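Local coordinates for ATP-dependent DNA helicase RecQ (Porphyromonas gingivalis, PDB 3IUO), which probably couples ATP hydrolysis to unwinding of duplex DNA in the 3'-5' direction, the chain here being its all-helical C-terminal domain, at residues B[82-87]-B[94-99]; B[33-38]-B[47-52]; B[75-80]-B[106-111]. All blocks are in the same frame, centred on the assembly; numbering follows the deposited sequence. Where two conformers were deposited one is given.

Contact 1 of 3, residues B[82-87]-B[94-99]; sequences FEYFKE and EEAMQE
The Y84 ring meets A96 and E99 obliquely, and the F85 ring takes the methyl of A96 at a similar slant. Between the two aromatic side chains the geometry is better defined: Y84 CD2 stands over the centre of one F85 face, 3.8 Å above its plane, while F85 CD2 lies in the plane of the Y84 ring at its edge. The two neighbouring rings so lie against each other, and together they hold the A96 methyl: A96 CB lies 3.6 Å from Y84 CE2 and 3.9 Å from F85 CZ. On its other flank the phenol has E99, whose CB is 3.6 Å from Y84 CE1; the two side chains cross at about a right angle.

With CG anti to the backbone N (chi1 166°), the Y84 side chain reaches across from helix 75-87 to the backbone of helix 93-100, where its OH comes within 3.3 Å of A96 CA. The hydroxyl is also near A96 N, but the angle is too poor for a hydrogen bond, so van der Waals packing carries this interface. It joins two consecutive helices of an all-helical domain; their segments run at 124° with axes 11.4 Å apart, a spacing that the large phenol spans by meeting a small alanine. F85 also touches R113 of helix 106-121.

E99 bends at chi2 (-55°), which turns the carboxylate away from the phenol and to the side-chain amide of Q98. There E99 OE2 accepts a hydrogen bond from Q98 NE2 at 3.0 Å, on the anti side and tilted out of the carboxylate plane. Nearby, E95 packs on Y58 of the second subunit.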
loop_
_atom_site.group_PDB
_atom_site.type_symbol
_atom_site.label_atom_id
_atom_site.label_comp_id
_atom_site.label_asym_id
_atom_site.label_seq_id
_atom_site.Cartn_x
_atom_site.Cartn_y
_atom_site.Cartn_z
ATOM N N PHE B 82 -9.762 8.860 -7.474
ATOM C CA PHE B 82 -8.411 9.393 -7.743
ATOM C C PHE B 82 -8.060 10.344 -6.602
ATOM O O PHE B 82 -6.931 10.329 -6.072
ATOM C CB PHE B 82 -8.396 10.061 -9.133
ATOM C CG PHE B 82 -7.027 10.189 -9.804
ATOM C CD1 PHE B 82 -6.010 9.289 -9.616
ATOM C CD2 PHE B 82 -6.830 11.199 -10.752
ATOM C CE1 PHE B 82 -4.746 9.450 -10.284
ATOM C CE2 PHE B 82 -5.608 11.344 -11.430
ATOM C CZ PHE B 82 -4.560 10.460 -11.177
ATOM N N GLU B 83 -9.023 11.191 -6.227
ATOM C CA GLU B 83 -8.816 12.112 -5.114
ATOM C C GLU B 83 -8.540 11.390 -3.810
ATOM O O GLU B 83 -7.648 11.801 -3.035
ATOM C CB GLU B 83 -9.998 13.053 -4.929
ATOM C CG GLU B 83 -9.579 14.303 -4.213
ATOM C CD GLU B 83 -8.741 15.273 -5.096
ATOM O OE1 GLU B 83 -8.559 15.046 -6.326
ATOM O OE2 GLU B 83 -8.271 16.296 -4.549
ATOM N N TYR B 84 -9.269 10.296 -3.575
ATOM C CA TYR B 84 -8.972 9.451 -2.425
ATOM C C TYR B 84 -7.491 9.032 -2.413
ATOM O O TYR B 84 -6.798 9.188 -1.394
ATOM C CB TYR B 84 -9.889 8.210 -2.374
ATOM C CG TYR B 84 -9.349 7.205 -1.408
ATOM C CD1 TYR B 84 -9.624 7.313 -0.044
ATOM C CD2 TYR B 84 -8.465 6.206 -1.845
ATOM C CE1 TYR B 84 -9.042 6.425 0.883
ATOM C CE2 TYR B 84 -7.879 5.322 -0.951
ATOM C CZ TYR B 84 -8.178 5.419 0.404
ATOM O OH TYR B 84 -7.615 4.545 1.288
ATOM N N PHE B 85 -6.983 8.546 -3.539
ATOM C CA PHE B 85 -5.580 8.113 -3.546
ATOM C C PHE B 85 -4.595 9.266 -3.355
ATOM O O PHE B 85 -3.577 9.155 -2.632
ATOM C CB PHE B 85 -5.273 7.259 -4.791
ATOM C CG PHE B 85 -5.796 5.846 -4.665
ATOM C CD1 PHE B 85 -5.211 4.969 -3.731
ATOM C CD2 PHE B 85 -6.879 5.423 -5.426
ATOM C CE1 PHE B 85 -5.724 3.666 -3.563
ATOM C CE2 PHE B 85 -7.389 4.114 -5.289
ATOM C CZ PHE B 85 -6.802 3.235 -4.364
ATOM N N LYS B 86 -4.887 10.400 -3.988
ATOM C CA LYS B 86 -4.028 11.558 -3.844
ATOM C C LYS B 86 -3.894 12.010 -2.401
ATOM O O LYS B 86 -2.840 12.479 -2.012
ATOM C CB LYS B 86 -4.542 12.727 -4.690
ATOM C CG LYS B 86 -4.272 12.528 -6.138
ATOM C CD LYS B 86 -4.966 13.621 -6.956
ATOM C CE LYS B 86 -4.483 13.618 -8.381
ATOM N NZ LYS B 86 -4.980 12.388 -9.003
ATOM N N GLU B 87 -4.979 11.869 -1.633
ATOM C CA GLU B 87 -5.017 12.292 -0.236
ATOM C C GLU B 87 -4.648 11.197 0.765
ATOM O O GLU B 87 -4.486 11.466 1.931
ATOM C CB GLU B 87 -6.389 12.877 0.118
ATOM C CG GLU B 87 -6.698 14.153 -0.681
ATOM C CD GLU B 87 -5.631 15.254 -0.537
ATOM O OE1 GLU B 87 -5.202 15.816 -1.578
ATOM O OE2 GLU B 87 -5.215 15.574 0.604
ATOM N N GLU B 94 -7.059 -2.726 0.755
ATOM C CA GLU B 94 -7.853 -2.962 1.980
ATOM C C GLU B 94 -8.324 -1.653 2.603
ATOM O O GLU B 94 -9.509 -1.508 2.953
ATOM C CB GLU B 94 -7.089 -3.804 3.019
ATOM C CG GLU B 94 -7.937 -4.180 4.248
ATOM C CD GLU B 94 -7.235 -5.124 5.235
ATOM O OE1 GLU B 94 -6.426 -5.969 4.800
ATOM O OE2 GLU B 94 -7.522 -5.033 6.453
ATOM N N GLU B 95 -7.417 -0.689 2.722
ATOM C CA GLU B 95 -7.794 0.607 3.283
ATOM C C GLU B 95 -8.722 1.371 2.359
ATOM O O GLU B 95 -9.697 1.984 2.823
ATOM C CB GLU B 95 -6.557 1.436 3.635
ATOM C CG GLU B 95 -5.708 0.802 4.730
ATOM C CD GLU B 95 -6.420 0.650 6.064
ATOM O OE1 GLU B 95 -7.088 1.623 6.508
ATOM O OE2 GLU B 95 -6.272 -0.439 6.681
ATOM N N ALA B 96 -8.458 1.291 1.040
ATOM C CA ALA B 96 -9.328 1.955 0.059
ATOM C C ALA B 96 -10.764 1.421 0.143
ATOM O O ALA B 96 -11.715 2.195 0.142
ATOM C CB ALA B 96 -8.771 1.809 -1.372
HETATM N N MSE B 97 -10.894 0.101 0.227
HETATM C CA MSE B 97 -12.208 -0.574 0.363
HETATM C C MSE B 97 -12.958 -0.160 1.638
HETATM O O MSE B 97 -14.189 -0.027 1.623
HETATM C CB MSE B 97 -12.037 -2.103 0.333
HETATM C CG MSE B 97 -11.696 -2.722 -1.006
HETATM SE SE MSE B 97 -13.170 -2.567 -2.234
HETATM C CE MSE B 97 -14.491 -3.751 -1.383
ATOM N N GLN B 98 -12.219 0.008 2.739
ATOM C CA GLN B 98 -12.799 0.434 4.015
ATOM C C GLN B 98 -13.353 1.839 3.854
ATOM O O GLN B 98 -14.443 2.158 4.342
ATOM C CB GLN B 98 -11.713 0.404 5.088
ATOM C CG GLN B 98 -12.161 0.661 6.511
ATOM C CD GLN B 98 -10.976 0.691 7.442
ATOM O OE1 GLN B 98 -10.664 -0.307 8.093
ATOM N NE2 GLN B 98 -10.284 1.831 7.492
ATOM N N GLU B 99 -12.605 2.671 3.135
ATOM C CA GLU B 99 -12.984 4.069 2.977
ATOM C C GLU B 99 -13.998 4.298 1.847
ATOM O O GLU B 99 -14.860 5.184 1.963
ATOM C CB GLU B 99 -11.742 4.957 2.806
ATOM C CG GLU B 99 -10.700 4.900 3.970
ATOM C CD GLU B 99 -11.291 5.198 5.357
ATOM O OE1 GLU B 99 -12.167 6.074 5.459
ATOM O OE2 GLU B 99 -10.860 4.566 6.351
#

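Contact 2 of 3, residues B[33-38]-B[47-52]; sequences VALDDI and PELLSE
L49 projects from helix 46-58 toward L35 and I38 at the start of helix 35-41; these are two helices of the RecQ-1-like helix-turn-helix domain, joined by a short turn. The clearest evidence for the first shell is methyl against methyl: CD1 of L49 lies 3.9 Å from I38 CG2, and the two side chains cross at about a right angle. The other methyl, L49 CD2, is turned to L35, but its exact placement is doubtful, since it is modelled too close to the carbonyl oxygen of L35, a residue that itself has two conformers. All three residues are buried, and their side chains meet through carbon atoms, as expected of a hydrophobic core contact.

L49 has CG anti to the backbone N (chi1 178°), which extends its fork toward the other helix; I38 sends CG2 out anti to its own N, bringing that methyl against the fork.

Further out, I38 packs on I25, Q28 and I29 of helix 15-30, and L35 on Y67 and F68 of helix 66-72, so helices 15-30 and 66-72 also pack against these side chains. L44, in the intervening turn, touches L49. The placement of I38 follows from the first turn of helix 35-41: A34 occupies the N-cap position, and I38 N donates to A34 O at 2.8 Å.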
loop_
_atom_site.group_PDB
_atom_site.type_symbol
_atom_site.label_atom_id
_atom_site.label_comp_id
_atom_site.label_asym_id
_atom_site.label_seq_id
_atom_site.Cartn_x
_atom_site.Cartn_y
_atom_site.Cartn_z
ATOM N N VAL B 33 -5.521 -1.557 -26.503
ATOM C CA VAL B 33 -6.477 -2.670 -26.555
ATOM C C VAL B 33 -7.262 -2.641 -25.237
ATOM O O VAL B 33 -6.669 -2.508 -24.177
ATOM C CB VAL B 33 -5.748 -4.029 -26.704
ATOM C CG1 VAL B 33 -6.737 -5.185 -26.750
ATOM C CG2 VAL B 33 -4.890 -4.024 -27.952
ATOM N N ALA B 34 -8.587 -2.769 -25.304
ATOM C CA ALA B 34 -9.426 -2.699 -24.101
ATOM C C ALA B 34 -9.021 -3.800 -23.125
ATOM O O ALA B 34 -8.709 -4.921 -23.534
ATOM C CB ALA B 34 -10.907 -2.801 -24.459
ATOM N N LEU B 35 -8.986 -3.464 -21.837
ATOM C CA LEU B 35 -8.506 -4.410 -20.833
ATOM C C LEU B 35 -9.335 -5.689 -20.780
ATOM O O LEU B 35 -8.783 -6.776 -20.591
ATOM C CB LEU B 35 -8.383 -3.760 -19.456
ATOM C CG LEU B 35 -6.993 -3.175 -19.156
ATOM C CD1 LEU B 35 -6.691 -1.986 -20.059
ATOM C CD2 LEU B 35 -6.876 -2.793 -17.682
ATOM N N ASP B 36 -10.644 -5.576 -20.972
ATOM C CA ASP B 36 -11.468 -6.776 -21.011
ATOM C C ASP B 36 -11.109 -7.647 -22.240
ATOM O O ASP B 36 -11.102 -8.877 -22.151
ATOM C CB ASP B 36 -12.974 -6.459 -20.879
ATOM C CG ASP B 36 -13.467 -5.415 -21.881
ATOM O OD1 ASP B 36 -12.672 -4.589 -22.392
ATOM O OD2 ASP B 36 -14.679 -5.421 -22.158
ATOM N N ASP B 37 -10.758 -7.016 -23.362
ATOM C CA ASP B 37 -10.267 -7.754 -24.532
ATOM C C ASP B 37 -8.896 -8.385 -24.287
ATOM O O ASP B 37 -8.637 -9.514 -24.722
ATOM C CB ASP B 37 -10.236 -6.877 -25.790
ATOM C CG ASP B 37 -11.622 -6.500 -26.281
ATOM O OD1 ASP B 37 -12.622 -7.114 -25.842
ATOM O OD2 ASP B 37 -11.705 -5.580 -27.124
ATOM N N ILE B 38 -8.028 -7.675 -23.572
ATOM C CA ILE B 38 -6.750 -8.251 -23.187
ATOM C C ILE B 38 -6.975 -9.515 -22.323
ATOM O O ILE B 38 -6.360 -10.544 -22.561
ATOM C CB ILE B 38 -5.855 -7.211 -22.429
ATOM C CG1 ILE B 38 -5.502 -6.031 -23.340
ATOM C CG2 ILE B 38 -4.596 -7.872 -21.913
ATOM C CD1 ILE B 38 -4.673 -4.917 -22.652
ATOM N N PRO B 47 -10.734 -9.984 -13.039
ATOM C CA PRO B 47 -9.911 -9.781 -11.845
ATOM C C PRO B 47 -8.509 -10.378 -11.947
ATOM O O PRO B 47 -7.561 -9.792 -11.402
ATOM C CB PRO B 47 -10.714 -10.478 -10.749
ATOM C CG PRO B 47 -12.096 -10.445 -11.241
ATOM C CD PRO B 47 -12.000 -10.658 -12.708
ATOM N N GLU B 48 -8.373 -11.505 -12.642
ATOM C CA GLU B 48 -7.058 -12.087 -12.891
ATOM C C GLU B 48 -6.215 -11.155 -13.753
ATOM O O GLU B 48 -5.017 -11.022 -13.519
ATOM C CB GLU B 48 -7.162 -13.449 -13.575
ATOM C CG GLU B 48 -7.696 -14.583 -12.693
ATOM C CD GLU B 48 -8.064 -15.848 -13.481
ATOM O OE1 GLU B 48 -8.340 -15.774 -14.700
ATOM O OE2 GLU B 48 -8.106 -16.931 -12.865
ATOM N N LEU B 49 -6.825 -10.529 -14.751
ATOM C CA LEU B 49 -6.076 -9.542 -15.546
ATOM C C LEU B 49 -5.602 -8.380 -14.663
ATOM O O LEU B 49 -4.442 -7.964 -14.740
ATOM C CB LEU B 49 -6.899 -9.047 -16.741
ATOM C CG LEU B 49 -6.157 -7.978 -17.553
ATOM C CD1 LEU B 49 -4.812 -8.475 -18.102
ATOM C CD2 LEU B 49 -7.048 -7.488 -18.629
ATOM N N LEU B 50 -6.498 -7.871 -13.817
ATOM C CA LEU B 50 -6.140 -6.807 -12.897
ATOM C C LEU B 50 -4.936 -7.186 -12.054
ATOM O O LEU B 50 -4.049 -6.344 -11.837
ATOM C CB LEU B 50 -7.322 -6.397 -12.006
ATOM C CG LEU B 50 -8.498 -5.686 -12.694
ATOM C CD1 LEU B 50 -9.656 -5.525 -11.717
ATOM C CD2 LEU B 50 -8.100 -4.342 -13.276
ATOM N N SER B 51 -4.902 -8.442 -11.590
ATOM C CA SER B 51 -3.767 -8.896 -10.785
ATOM C C SER B 51 -2.462 -8.850 -11.570
ATOM O O SER B 51 -1.429 -8.457 -11.037
ATOM C CB SER B 51 -4.018 -10.267 -10.214
ATOM O OG SER B 51 -5.101 -10.230 -9.303
ATOM N N GLU B 52 -2.512 -9.248 -12.837
ATOM C CA GLU B 52 -1.306 -9.170 -13.676
ATOM C C GLU B 52 -0.861 -7.733 -13.949
ATOM O O GLU B 52 0.334 -7.424 -13.889
ATOM C CB GLU B 52 -1.525 -9.868 -15.016
ATOM C CG GLU B 52 -1.901 -11.333 -14.892
ATOM C CD GLU B 52 -0.774 -12.228 -14.403
ATOM O OE1 GLU B 52 0.404 -11.817 -14.446
ATOM O OE2 GLU B 52 -1.071 -13.377 -14.006
#

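Contact 3 of 3, residues B[75-80]-B[106-111]; sequences EDHLED and EEEIRL
A single polar side-chain contact at the surface, H77 with E108, joins the first turns of helix 75-87 and helix 106-121. The evidence is a hydrogen bond from H77 ND1 to E108 OE2, 2.7 Å long and nearly straight, with an angle of 165° at the hydrogen. The carboxylate oxygen sits close to the plane of the imidazole, at the ring edge, where the N-H of ND1 points. On the acceptor side the approach is syn and 18° out of the carboxylate plane, and ring and carboxylate planes are turned 49° against each other.

Both side chains leave their helices toward the partner. E108 is extended beyond CG, carrying its carboxylate to the imidazole although the two segments bury just 76 Å² between them. This His-carboxylate hydrogen bond ties together helices 75-87 and 106-121 of the all-helical domain, which lie far apart in sequence, with helix 93-100 between them along the chain.

Residues just before helix 106-121 give both partners a second contact. The second carboxylate oxygen, E108 OE1, accepts from S105 N, so the group is gripped through each of its oxygens and its rotation is restrained. The H77 ring also meets the ring of Y104 edge to face. Proximity of the negative carboxylate would be expected to stabilise a protonated imidazole, although a neutral ring with its proton on ND1 would also make this bond. The next residue of helix 106-121, I109, is buried and packs on L93 and L100 of helix 93-100.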
loop_
_atom_site.group_PDB
_atom_site.type_symbol
_atom_site.label_atom_id
_atom_site.label_comp_id
_atom_site.label_asym_id
_atom_site.label_seq_id
_atom_site.Cartn_x
_atom_site.Cartn_y
_atom_site.Cartn_z
ATOM N N GLU B 75 -17.374 9.212 -14.880
ATOM C CA GLU B 75 -16.394 10.299 -14.654
ATOM C C GLU B 75 -16.233 10.776 -13.202
ATOM O O GLU B 75 -15.099 10.958 -12.731
ATOM C CB GLU B 75 -16.653 11.488 -15.592
ATOM N N ASP B 76 -17.348 10.967 -12.493
ATOM C CA ASP B 76 -17.317 11.352 -11.063
ATOM C C ASP B 76 -16.732 10.258 -10.154
ATOM O O ASP B 76 -16.110 10.558 -9.131
ATOM C CB ASP B 76 -18.718 11.749 -10.566
ATOM C CG ASP B 76 -19.270 12.990 -11.266
ATOM O OD1 ASP B 76 -18.609 14.056 -11.237
ATOM O OD2 ASP B 76 -20.391 12.912 -11.828
ATOM N N HIS B 77 -16.975 8.998 -10.516
ATOM C CA HIS B 77 -16.368 7.858 -9.827
ATOM C C HIS B 77 -14.849 7.921 -9.964
ATOM O O HIS B 77 -14.130 7.826 -8.969
ATOM C CB HIS B 77 -16.924 6.545 -10.380
ATOM C CG HIS B 77 -18.344 6.264 -9.973
ATOM N ND1 HIS B 77 -18.837 4.986 -9.844
ATOM C CD2 HIS B 77 -19.361 7.094 -9.631
ATOM C CE1 HIS B 77 -20.104 5.035 -9.467
ATOM N NE2 HIS B 77 -20.450 6.305 -9.337
ATOM N N LEU B 78 -14.363 8.105 -11.189
ATOM C CA LEU B 78 -12.907 8.253 -11.422
ATOM C C LEU B 78 -12.297 9.398 -10.584
ATOM O O LEU B 78 -11.292 9.184 -9.906
ATOM C CB LEU B 78 -12.596 8.448 -12.921
ATOM C CG LEU B 78 -11.218 8.932 -13.397
ATOM C CD1 LEU B 78 -10.145 7.949 -12.986
ATOM C CD2 LEU B 78 -11.206 9.141 -14.922
ATOM N N GLU B 79 -12.907 10.587 -10.631
ATOM C CA GLU B 79 -12.415 11.746 -9.888
ATOM C C GLU B 79 -12.397 11.501 -8.380
ATOM O O GLU B 79 -11.403 11.789 -7.714
ATOM C CB GLU B 79 -13.213 13.013 -10.247
ATOM C CG GLU B 79 -12.598 14.316 -9.721
ATOM C CD GLU B 79 -13.380 15.565 -10.139
ATOM O OE1 GLU B 79 -14.514 15.781 -9.656
ATOM O OE2 GLU B 79 -12.857 16.355 -10.952
ATOM N N ASP B 80 -13.482 10.960 -7.836
ATOM C CA ASP B 80 -13.562 10.740 -6.394
ATOM C C ASP B 80 -12.555 9.698 -5.890
ATOM O O ASP B 80 -11.904 9.911 -4.877
ATOM C CB ASP B 80 -14.989 10.388 -5.982
ATOM C CG ASP B 80 -15.947 11.556 -6.180
ATOM O OD1 ASP B 80 -15.493 12.723 -6.154
ATOM O OD2 ASP B 80 -17.158 11.322 -6.367
ATOM N N GLU B 106 -14.875 -2.990 -6.055
ATOM C CA GLU B 106 -13.468 -3.380 -5.989
ATOM C C GLU B 106 -12.785 -3.171 -7.346
ATOM O O GLU B 106 -11.666 -2.657 -7.401
ATOM C CB GLU B 106 -13.344 -4.834 -5.566
ATOM C CG GLU B 106 -11.897 -5.258 -5.278
ATOM C CD GLU B 106 -11.799 -6.662 -4.694
ATOM O OE1 GLU B 106 -10.784 -7.348 -4.944
ATOM O OE2 GLU B 106 -12.734 -7.081 -3.983
ATOM N N GLU B 107 -13.450 -3.550 -8.433
ATOM C CA GLU B 107 -12.866 -3.339 -9.761
ATOM C C GLU B 107 -12.629 -1.872 -10.120
ATOM O O GLU B 107 -11.576 -1.532 -10.704
ATOM C CB GLU B 107 -13.661 -4.054 -10.844
ATOM C CG GLU B 107 -13.477 -5.549 -10.746
ATOM C CD GLU B 107 -14.282 -6.318 -11.753
ATOM O OE1 GLU B 107 -14.798 -5.699 -12.705
ATOM O OE2 GLU B 107 -14.373 -7.558 -11.595
ATOM N N GLU B 108 -13.578 -1.006 -9.783
ATOM C CA GLU B 108 -13.375 0.424 -10.053
ATOM C C GLU B 108 -12.167 0.947 -9.292
ATOM O O GLU B 108 -11.336 1.660 -9.858
ATOM C CB GLU B 108 -14.592 1.227 -9.642
ATOM C CG GLU B 108 -15.744 1.140 -10.597
ATOM C CD GLU B 108 -16.956 1.883 -10.056
ATOM O OE1 GLU B 108 -17.481 1.498 -8.973
ATOM O OE2 GLU B 108 -17.383 2.858 -10.707
ATOM N N ILE B 109 -12.076 0.557 -8.021
ATOM C CA ILE B 109 -11.030 1.025 -7.126
ATOM C C ILE B 109 -9.684 0.478 -7.582
ATOM O O ILE B 109 -8.700 1.239 -7.628
ATOM C CB ILE B 109 -11.314 0.646 -5.657
ATOM C CG1 ILE B 109 -12.527 1.428 -5.139
ATOM C CG2 ILE B 109 -10.082 0.945 -4.800
ATOM C CD1 ILE B 109 -13.056 0.907 -3.811
ATOM N N ARG B 110 -9.640 -0.811 -7.938
ATOM C CA ARG B 110 -8.404 -1.388 -8.469
ATOM C C ARG B 110 -7.902 -0.689 -9.740
ATOM O O ARG B 110 -6.697 -0.440 -9.875
ATOM C CB ARG B 110 -8.531 -2.891 -8.717
ATOM C CG ARG B 110 -8.645 -3.645 -7.422
ATOM C CD ARG B 110 -8.933 -5.110 -7.678
ATOM N NE ARG B 110 -7.730 -5.827 -8.107
ATOM C CZ ARG B 110 -7.714 -7.098 -8.483
ATOM N NH1 ARG B 110 -8.843 -7.798 -8.551
ATOM N NH2 ARG B 110 -6.575 -7.687 -8.803
ATOM N N LEU B 111 -8.806 -0.383 -10.684
ATOM C CA LEU B 111 -8.430 0.319 -11.908
ATOM C C LEU B 111 -7.820 1.685 -11.621
ATOM O O LEU B 111 -6.796 2.055 -12.211
ATOM C CB LEU B 111 -9.646 0.470 -12.837
ATOM C CG LEU B 111 -10.000 -0.819 -13.594
ATOM C CD1 LEU B 111 -11.373 -0.679 -14.305
ATOM C CD2 LEU B 111 -8.936 -1.210 -14.654
#

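Along the chain, contact 2 closes before the other two open, and contact 1 falls between the two segments of contact 3. Contacts 1 and 3 share helix 75-87 and have centres 10 Å apart; they touch where I109 CG2 meets A96 CB at 3.8 Å. Contact 2 lies on the opposite side of the chain's centre from contact 1, with centres 22 Å apart and nearest atoms about 11 Å apart. Between contacts 2 and 3, whose centres are 16 Å apart, R110 NH2 lies 3.0 Å from S51 OG, a probable hydrogen bond. Helix 106-121 thus packs on helix 46-58 of the helix-turn-helix region and on helices 75-87 and 93-100, so the two halves are held together.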